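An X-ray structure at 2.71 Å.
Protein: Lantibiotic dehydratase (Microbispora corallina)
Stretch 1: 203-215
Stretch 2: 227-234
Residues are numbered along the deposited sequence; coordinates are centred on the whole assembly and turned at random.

Stretch 1, residues 203-215: TVRGDRIVLDCPS
Stretch 2 (227-234) STVSARRS

Antiparallel β-sheets join strands by a repeating backbone ladder and leave the side chains to tune each rung; residues 203-215 and 227-234 of this lantibiotic dehydratase offer a compact example. The first stretch is itself a hairpin, and its second strand, 208-212, pairs along its other edge with strand 228-232, whose N-to-C direction lies at 161° to its own. The axes approach to 4.5 Å, and the contact buries 769 Å² in total.

The hairpin opens with T203, in extended conformation (phi/psi -129/137), whose N and O bond to V210 O and V210 N, both at 2.8 Å. V204, a t rotamer, reaches the second stretch at its margin: its CG2 lies 4.2 Å from R233 NE, over one face of that guanidinium. R205 (chi1 m, chi2 and chi3 t) points away, and its NH1 makes a long salt bridge to D212 OD2, 3.9 Å.

A type II' turn from R205 to R208 reverses the chain. G206 takes phi/psi 67/-118, a positive phi that favours glycine, and D207 follows at -105/13. Two bonds close the turn, R205 N to R208 O and R208 N to R205 O, both 2.9 Å. D207 serves the second stretch twice: its O accepts a short bond from R233 N (2.6 Å), and its p side chain brings OD2 to 3.1 Å from R232 NH1 in a salt bridge. R232 has chi1 and chi2 t and chi3 m.

R208 begins the paired strand, its CA 4.3 Å from that of R232 in a non-hydrogen-bonded pair whose side chains diverge. Its CB points away overall, yet the long side chain (chi1 m, chi2 -144°, chi3 129°) returns so that NH1 donates to S230 OG at 3.0 Å; NH1 also lies 2.8 Å from S230 O. The like charges of R208 NH2 and R232 NH2 stand 4.3 Å apart, with D207 OD2 supplying opposite charge beside R232.

Along the strand, hydrogen-bonded and non-hydrogen-bonded pairs alternate. I209 and A231 form a hydrogen-bonded pair (CA-CA 5.2 Å): I209 N to A231 O is 2.7 Å, A231 N to I209 O 2.9 Å. I209 (chi1 t, chi2 p) shares a face with A231, and its CG2 meets A231 CB at 3.5 Å. V210, a t rotamer, lies opposite S230 (also t) without backbone hydrogen bonds between them, CA atoms 4.8 Å apart; V210 CA also makes a CA-H...O contact with V229 O, 3.5 Å.

L211 (chi1 t, chi2 p) repeats the bonded pattern with V229, t: L211 N to V229 O is 3.0 Å, V229 N to L211 O 3.3 Å, and L211 CB lies 4.3 Å from V229 CB on the face shared with I209 and A231. D212, chi1 m, pairs with T228, t, at a CA-CA distance of 5.2 Å. C213 (55/78) then breaks the extended path, and P214 (-75/164) turns toward the second stretch, setting CG 4.1 Å from V229 CG2 to extend the apolar contact.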

# COMPACT_ATOMS: atom_id res chain seq x y z
N THR A 203 14.05 27.08 13.17
CA THR A 203 14.95 25.95 13.33
C THR A 203 16.29 26.36 12.73
O THR A 203 16.34 27.02 11.67
CB THR A 203 14.38 24.63 12.73
OG1 THR A 203 15.35 24.02 11.86
CG2 THR A 203 13.05 24.86 11.97
N VAL A 204 17.36 26.03 13.45
CA VAL A 204 18.75 26.34 13.08
C VAL A 204 19.39 25.32 12.16
O VAL A 204 19.55 24.16 12.53
CB VAL A 204 19.61 26.41 14.33
CG1 VAL A 204 21.07 26.60 13.97
CG2 VAL A 204 19.14 27.50 15.23
N ARG A 205 19.80 25.73 10.96
CA ARG A 205 20.49 24.80 10.07
C ARG A 205 21.83 25.36 9.64
O ARG A 205 21.90 26.29 8.83
CB ARG A 205 19.64 24.49 8.85
CG ARG A 205 18.49 23.59 9.16
CD ARG A 205 17.62 23.31 7.95
NE ARG A 205 16.73 22.21 8.27
CZ ARG A 205 15.43 22.35 8.48
NH1 ARG A 205 14.85 23.54 8.35
NH2 ARG A 205 14.69 21.29 8.79
N GLY A 206 22.89 24.80 10.21
CA GLY A 206 24.24 25.24 9.90
C GLY A 206 24.46 26.64 10.42
O GLY A 206 24.34 26.88 11.61
N ASP A 207 24.72 27.57 9.50
CA ASP A 207 24.90 28.98 9.82
C ASP A 207 23.68 29.80 9.42
O ASP A 207 23.73 31.03 9.39
CB ASP A 207 26.08 29.53 9.05
CG ASP A 207 25.86 29.46 7.56
OD1 ASP A 207 25.44 28.37 7.09
OD2 ASP A 207 26.05 30.49 6.88
N ARG A 208 22.58 29.12 9.11
CA ARG A 208 21.36 29.81 8.72
C ARG A 208 20.26 29.60 9.74
O ARG A 208 20.19 28.55 10.42
CB ARG A 208 20.86 29.30 7.38
CG ARG A 208 21.88 29.34 6.27
CD ARG A 208 21.22 29.70 4.95
NE ARG A 208 21.96 30.80 4.36
CZ ARG A 208 21.42 31.87 3.81
NH1 ARG A 208 20.10 31.99 3.73
NH2 ARG A 208 22.21 32.82 3.32
N ILE A 209 19.40 30.61 9.86
CA ILE A 209 18.15 30.48 10.61
C ILE A 209 17.00 30.23 9.60
O ILE A 209 16.86 30.92 8.58
CB ILE A 209 17.93 31.70 11.54
CG1 ILE A 209 16.84 31.41 12.56
CG2 ILE A 209 17.61 32.94 10.76
CD1 ILE A 209 17.19 30.28 13.51
N VAL A 210 16.19 29.20 9.86
CA VAL A 210 15.14 28.83 8.93
C VAL A 210 13.77 28.85 9.57
O VAL A 210 13.58 28.33 10.67
CB VAL A 210 15.40 27.45 8.28
CG1 VAL A 210 14.23 26.99 7.44
CG2 VAL A 210 16.66 27.50 7.41
N LEU A 211 12.83 29.51 8.89
CA LEU A 211 11.41 29.46 9.24
C LEU A 211 10.64 28.68 8.17
O LEU A 211 10.45 29.17 7.06
CB LEU A 211 10.83 30.87 9.39
CG LEU A 211 9.32 31.00 9.71
CD1 LEU A 211 9.03 30.36 11.04
CD2 LEU A 211 8.85 32.45 9.73
N ASP A 212 10.18 27.48 8.49
CA ASP A 212 9.35 26.77 7.52
C ASP A 212 7.94 27.38 7.58
O ASP A 212 7.40 27.63 8.67
CB ASP A 212 9.31 25.26 7.82
CG ASP A 212 10.71 24.61 7.81
OD1 ASP A 212 11.48 24.89 6.87
OD2 ASP A 212 11.03 23.82 8.74
N CYS A 213 7.35 27.63 6.41
CA CYS A 213 5.99 28.18 6.31
C CYS A 213 5.75 29.49 7.07
O CYS A 213 5.14 29.50 8.14
CB CYS A 213 4.98 27.15 6.79
SG CYS A 213 5.20 25.58 5.97
N PRO A 214 6.22 30.61 6.52
CA PRO A 214 5.78 31.84 7.17
C PRO A 214 4.32 32.13 6.78
O PRO A 214 3.83 31.56 5.80
CB PRO A 214 6.72 32.89 6.58
CG PRO A 214 7.11 32.34 5.23
CD PRO A 214 7.08 30.84 5.35
N SER A 215 3.66 33.02 7.53
CA SER A 215 2.30 33.45 7.24
C SER A 215 2.28 34.50 6.14
O SER A 215 2.91 35.56 6.26
CB SER A 215 1.61 34.01 8.49
OG SER A 215 0.25 34.35 8.22
N SER A 227 6.59 31.01 1.06
CA SER A 227 6.92 29.58 1.00
C SER A 227 7.90 29.15 2.09
O SER A 227 7.63 28.22 2.87
CB SER A 227 7.50 29.23 -0.37
OG SER A 227 8.01 27.91 -0.39
N THR A 228 9.05 29.82 2.15
CA THR A 228 10.08 29.52 3.15
C THR A 228 11.05 30.70 3.30
O THR A 228 11.33 31.42 2.34
CB THR A 228 10.84 28.21 2.83
OG1 THR A 228 12.06 28.18 3.57
CG2 THR A 228 11.19 28.13 1.35
N VAL A 229 11.51 30.93 4.53
CA VAL A 229 12.45 32.01 4.80
C VAL A 229 13.79 31.47 5.30
O VAL A 229 13.83 30.76 6.30
CB VAL A 229 11.87 32.99 5.82
CG1 VAL A 229 12.99 33.80 6.49
CG2 VAL A 229 10.86 33.91 5.14
N SER A 230 14.87 31.82 4.60
CA SER A 230 16.21 31.38 4.99
C SER A 230 17.13 32.56 5.21
O SER A 230 17.60 33.16 4.24
CB SER A 230 16.82 30.49 3.90
OG SER A 230 18.06 29.94 4.32
N ALA A 231 17.39 32.91 6.47
CA ALA A 231 18.27 34.03 6.78
C ALA A 231 19.63 33.53 7.28
O ALA A 231 19.70 32.48 7.91
CB ALA A 231 17.62 34.91 7.83
N ARG A 232 20.71 34.26 7.00
CA ARG A 232 22.00 33.91 7.59
C ARG A 232 22.01 34.24 9.08
O ARG A 232 21.59 35.33 9.49
CB ARG A 232 23.15 34.62 6.89
CG ARG A 232 24.53 34.28 7.48
CD ARG A 232 25.67 35.04 6.83
NE ARG A 232 25.70 34.87 5.37
CZ ARG A 232 26.38 33.92 4.72
NH1 ARG A 232 27.11 33.03 5.38
NH2 ARG A 232 26.34 33.88 3.39
N ARG A 233 22.52 33.32 9.89
CA ARG A 233 22.50 33.48 11.35
C ARG A 233 23.81 34.07 11.88
O ARG A 233 24.67 33.37 12.40
CB ARG A 233 22.20 32.15 12.02
CG ARG A 233 22.08 32.21 13.53
CD ARG A 233 21.69 30.83 14.07
NE ARG A 233 21.63 30.82 15.53
CZ ARG A 233 22.61 30.36 16.29
NH1 ARG A 233 23.70 29.90 15.70
NH2 ARG A 233 22.51 30.38 17.61
N SER A 234 23.96 35.37 11.72
CA SER A 234 25.14 36.09 12.19
C SER A 234 25.10 36.19 13.71
O SER A 234 24.10 35.83 14.31
CB SER A 234 25.15 37.49 11.57
OG SER A 234 23.95 38.19 11.87